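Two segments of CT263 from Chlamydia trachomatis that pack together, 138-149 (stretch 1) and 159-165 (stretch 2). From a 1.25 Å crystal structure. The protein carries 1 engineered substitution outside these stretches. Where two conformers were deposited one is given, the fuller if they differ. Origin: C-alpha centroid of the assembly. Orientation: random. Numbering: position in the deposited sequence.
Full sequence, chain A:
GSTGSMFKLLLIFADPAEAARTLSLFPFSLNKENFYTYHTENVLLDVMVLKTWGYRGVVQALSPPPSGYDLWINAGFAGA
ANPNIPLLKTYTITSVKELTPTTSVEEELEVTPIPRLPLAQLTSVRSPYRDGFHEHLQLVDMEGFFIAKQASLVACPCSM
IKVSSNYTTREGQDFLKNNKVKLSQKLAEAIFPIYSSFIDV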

# COMPACT_ATOMS: atom_id res chain seq x y z
N GLN A 138 1.57 15.97 23.38
CA GLN A 138 2.25 15.69 22.13
C GLN A 138 1.19 15.62 21.05
O GLN A 138 0.81 16.63 20.46
CB GLN A 138 3.12 14.42 22.23
CG GLN A 138 4.37 14.63 23.11
CD GLN A 138 5.24 13.39 23.32
OE1 GLN A 138 5.12 12.38 22.63
NE2 GLN A 138 6.15 13.48 24.28
N LEU A 139 0.70 14.42 20.74
CA LEU A 139 -0.38 14.24 19.80
C LEU A 139 -1.72 14.19 20.51
O LEU A 139 -1.82 13.70 21.64
CB LEU A 139 -0.16 12.94 19.01
CG LEU A 139 1.11 12.91 18.17
CD1 LEU A 139 1.26 11.52 17.55
CD2 LEU A 139 1.02 13.98 17.08
N VAL A 140 -2.75 14.68 19.84
CA VAL A 140 -4.08 14.79 20.43
C VAL A 140 -5.10 14.30 19.42
O VAL A 140 -5.13 14.79 18.29
CB VAL A 140 -4.41 16.23 20.84
CG1 VAL A 140 -5.81 16.27 21.47
CG2 VAL A 140 -3.36 16.78 21.77
N ASP A 141 -5.96 13.37 19.82
CA ASP A 141 -7.00 12.86 18.94
C ASP A 141 -8.30 12.85 19.74
O ASP A 141 -8.42 13.44 20.82
CB ASP A 141 -6.66 11.48 18.35
CG ASP A 141 -6.83 10.34 19.36
OD1 ASP A 141 -6.89 10.60 20.59
OD2 ASP A 141 -6.91 9.15 18.92
N MET A 142 -9.28 12.11 19.24
CA MET A 142 -10.54 11.92 19.95
C MET A 142 -10.78 10.49 20.41
O MET A 142 -11.27 10.29 21.52
CB MET A 142 -11.71 12.38 19.07
CG MET A 142 -11.67 13.87 18.74
SD MET A 142 -12.95 14.44 17.60
CE MET A 142 -14.41 13.73 18.36
N GLU A 143 -10.49 9.49 19.58
CA GLU A 143 -10.99 8.14 19.81
C GLU A 143 -9.97 7.14 20.35
O GLU A 143 -10.36 6.04 20.72
CB GLU A 143 -11.57 7.56 18.49
CG GLU A 143 -12.73 8.33 17.93
CD GLU A 143 -13.95 8.34 18.84
OE1 GLU A 143 -14.00 7.50 19.77
OE2 GLU A 143 -14.84 9.19 18.65
N GLY A 144 -8.69 7.50 20.42
CA GLY A 144 -7.68 6.51 20.75
C GLY A 144 -7.87 5.84 22.10
O GLY A 144 -7.79 4.62 22.21
N PHE A 145 -8.13 6.62 23.15
CA PHE A 145 -8.27 5.98 24.45
C PHE A 145 -9.48 5.05 24.47
O PHE A 145 -9.40 3.92 24.95
CB PHE A 145 -8.39 6.97 25.60
CG PHE A 145 -8.43 6.27 26.92
CD1 PHE A 145 -9.63 5.81 27.43
CD2 PHE A 145 -7.27 5.98 27.62
CE1 PHE A 145 -9.67 5.12 28.59
CE2 PHE A 145 -7.30 5.30 28.80
CZ PHE A 145 -8.51 4.87 29.30
N PHE A 146 -10.62 5.52 23.94
CA PHE A 146 -11.81 4.69 23.86
C PHE A 146 -11.51 3.35 23.21
O PHE A 146 -11.91 2.30 23.72
CB PHE A 146 -12.88 5.45 23.06
CG PHE A 146 -14.08 4.61 22.70
CD1 PHE A 146 -14.89 4.12 23.69
CD2 PHE A 146 -14.37 4.31 21.37
CE1 PHE A 146 -16.00 3.35 23.41
CE2 PHE A 146 -15.49 3.52 21.07
CZ PHE A 146 -16.30 3.04 22.10
N ILE A 147 -10.75 3.36 22.11
CA ILE A 147 -10.48 2.12 21.39
C ILE A 147 -9.57 1.22 22.22
O ILE A 147 -9.80 0.02 22.31
CB ILE A 147 -9.87 2.44 20.02
CG1 ILE A 147 -10.89 3.19 19.16
CG2 ILE A 147 -9.43 1.15 19.33
CD1 ILE A 147 -10.30 3.86 17.93
N ALA A 148 -8.50 1.79 22.79
CA ALA A 148 -7.58 0.97 23.59
C ALA A 148 -8.31 0.35 24.77
O ALA A 148 -8.04 -0.80 25.15
CB ALA A 148 -6.42 1.81 24.10
N LYS A 149 -9.20 1.10 25.42
CA LYS A 149 -9.93 0.56 26.56
C LYS A 149 -10.87 -0.55 26.12
O LYS A 149 -10.98 -1.59 26.79
CB LYS A 149 -10.68 1.67 27.28
CG LYS A 149 -11.48 1.21 28.48
CD LYS A 149 -10.56 0.64 29.57
CE LYS A 149 -11.32 0.32 30.85
NZ LYS A 149 -12.40 -0.68 30.62
N SER A 159 -2.58 -1.62 18.92
CA SER A 159 -1.53 -0.71 18.49
C SER A 159 -2.17 0.48 17.81
O SER A 159 -3.31 0.42 17.37
CB SER A 159 -0.57 -1.39 17.51
OG SER A 159 0.10 -2.47 18.09
N MET A 160 -1.43 1.58 17.77
CA MET A 160 -1.92 2.82 17.20
C MET A 160 -0.90 3.43 16.29
O MET A 160 0.28 3.47 16.60
CB MET A 160 -2.17 3.84 18.29
CG MET A 160 -3.48 3.71 18.92
SD MET A 160 -3.70 4.92 20.17
CE MET A 160 -5.02 4.16 21.11
N ILE A 161 -1.38 3.90 15.16
CA ILE A 161 -0.63 4.70 14.20
C ILE A 161 -1.35 6.04 14.14
O ILE A 161 -2.55 6.09 13.86
CB ILE A 161 -0.65 4.08 12.80
CG1 ILE A 161 -0.03 2.69 12.82
CG2 ILE A 161 0.09 4.96 11.82
CD1 ILE A 161 -0.29 1.86 11.55
N LYS A 162 -0.62 7.12 14.40
CA LYS A 162 -1.20 8.45 14.33
C LYS A 162 -0.30 9.32 13.47
O LYS A 162 0.90 9.39 13.70
CB LYS A 162 -1.37 9.07 15.72
CG LYS A 162 -2.34 8.26 16.60
CD LYS A 162 -3.81 8.48 16.26
CE LYS A 162 -4.69 7.33 16.78
NZ LYS A 162 -6.13 7.64 16.76
N VAL A 163 -0.91 9.99 12.49
CA VAL A 163 -0.20 10.93 11.63
C VAL A 163 -0.55 12.34 12.06
O VAL A 163 -1.72 12.66 12.27
CB VAL A 163 -0.50 10.69 10.14
CG1 VAL A 163 -1.93 10.88 9.80
CG2 VAL A 163 0.38 11.58 9.27
N SER A 164 0.47 13.17 12.25
CA SER A 164 0.25 14.56 12.66
C SER A 164 -0.44 15.35 11.56
O SER A 164 0.08 15.48 10.43
CB SER A 164 1.58 15.18 13.05
OG SER A 164 2.53 14.94 12.06
N SER A 165 -1.65 15.83 11.85
CA SER A 165 -2.54 16.35 10.84
C SER A 165 -2.66 17.86 10.82
O SER A 165 -3.14 18.40 9.83
CB SER A 165 -3.92 15.74 11.01
OG SER A 165 -4.47 15.97 12.29

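The first stretch runs as a short strand, 139-141, turns at Met-142 and leads into a helix that includes residues 144-149; the second is a continuous strand, 159-165. The two strands cross nearly at right angles, 100° between their N-to-C directions, with axes 8.3 Å apart at closest approach. The helix runs almost antiparallel to the long strand, at 162°, and stands 10.0 Å from it. No backbone hydrogen bond links the stretches, so side chains must fill the gap, and they do so from alternate positions of the long strand: Met-160 and Lys-162 point their CA-to-CB bonds toward the first stretch, while Val-163 points away.

The polar centre is a buried salt bridge. Lys-162 NZ donates to Asp-141 OD2 at 2.7 Å. Lysine suits the site because its chain is long enough to span the gap: with chi1 and chi2 both m and the last two torsions t, it bends near its root and then extends, carrying NZ to the turn before the helix. Asp-141, at chi1 p, holds OD2 where it also accepts from Gly-144 N at 2.9 Å, a weak capping bond with an N-H...O angle of 127°. One carboxylate oxygen thus ties the helix start to the strand's lysine. OD1 and NZ find further hydrogen bonds elsewhere in the structure, which helps to pay for burying the charges.

Glycine at 144 leaves room for this arrangement. An ideal CB there would lie 2.8 Å from Asp-141 OD2, a clash, and a tight 3.3 Å from Met-160 CE. The methionine methyl comes in close beside the bare backbone: Met-160 CE lies 3.0 Å from Gly-144 O, the same oxygen that accepts the helical bond from Ala-148 N at 3.0 Å. One turn along, Ala-148 CB meets Met-160 CE at 4.1 Å. Met-160 was deposited in two conformers, so these distances describe one of them.

Leu-139 does the apolar work at the other end. Its m,t rotamer sends CD1 to 4.0 Å from Lys-162 CB and CD2 to 4.2 Å from Ser-164 CB, so one methyl lies over Lys-162 and the other over Ser-164, whose CA-to-CB bond points sideways. Lysine therefore plays two parts, greasy near its root and charged at its tip. The contact buries just 288 Å² in all, and its rule is economical: a long chain from each of two alternate strand positions, met by an acid, a glycine and small or branched apolar groups.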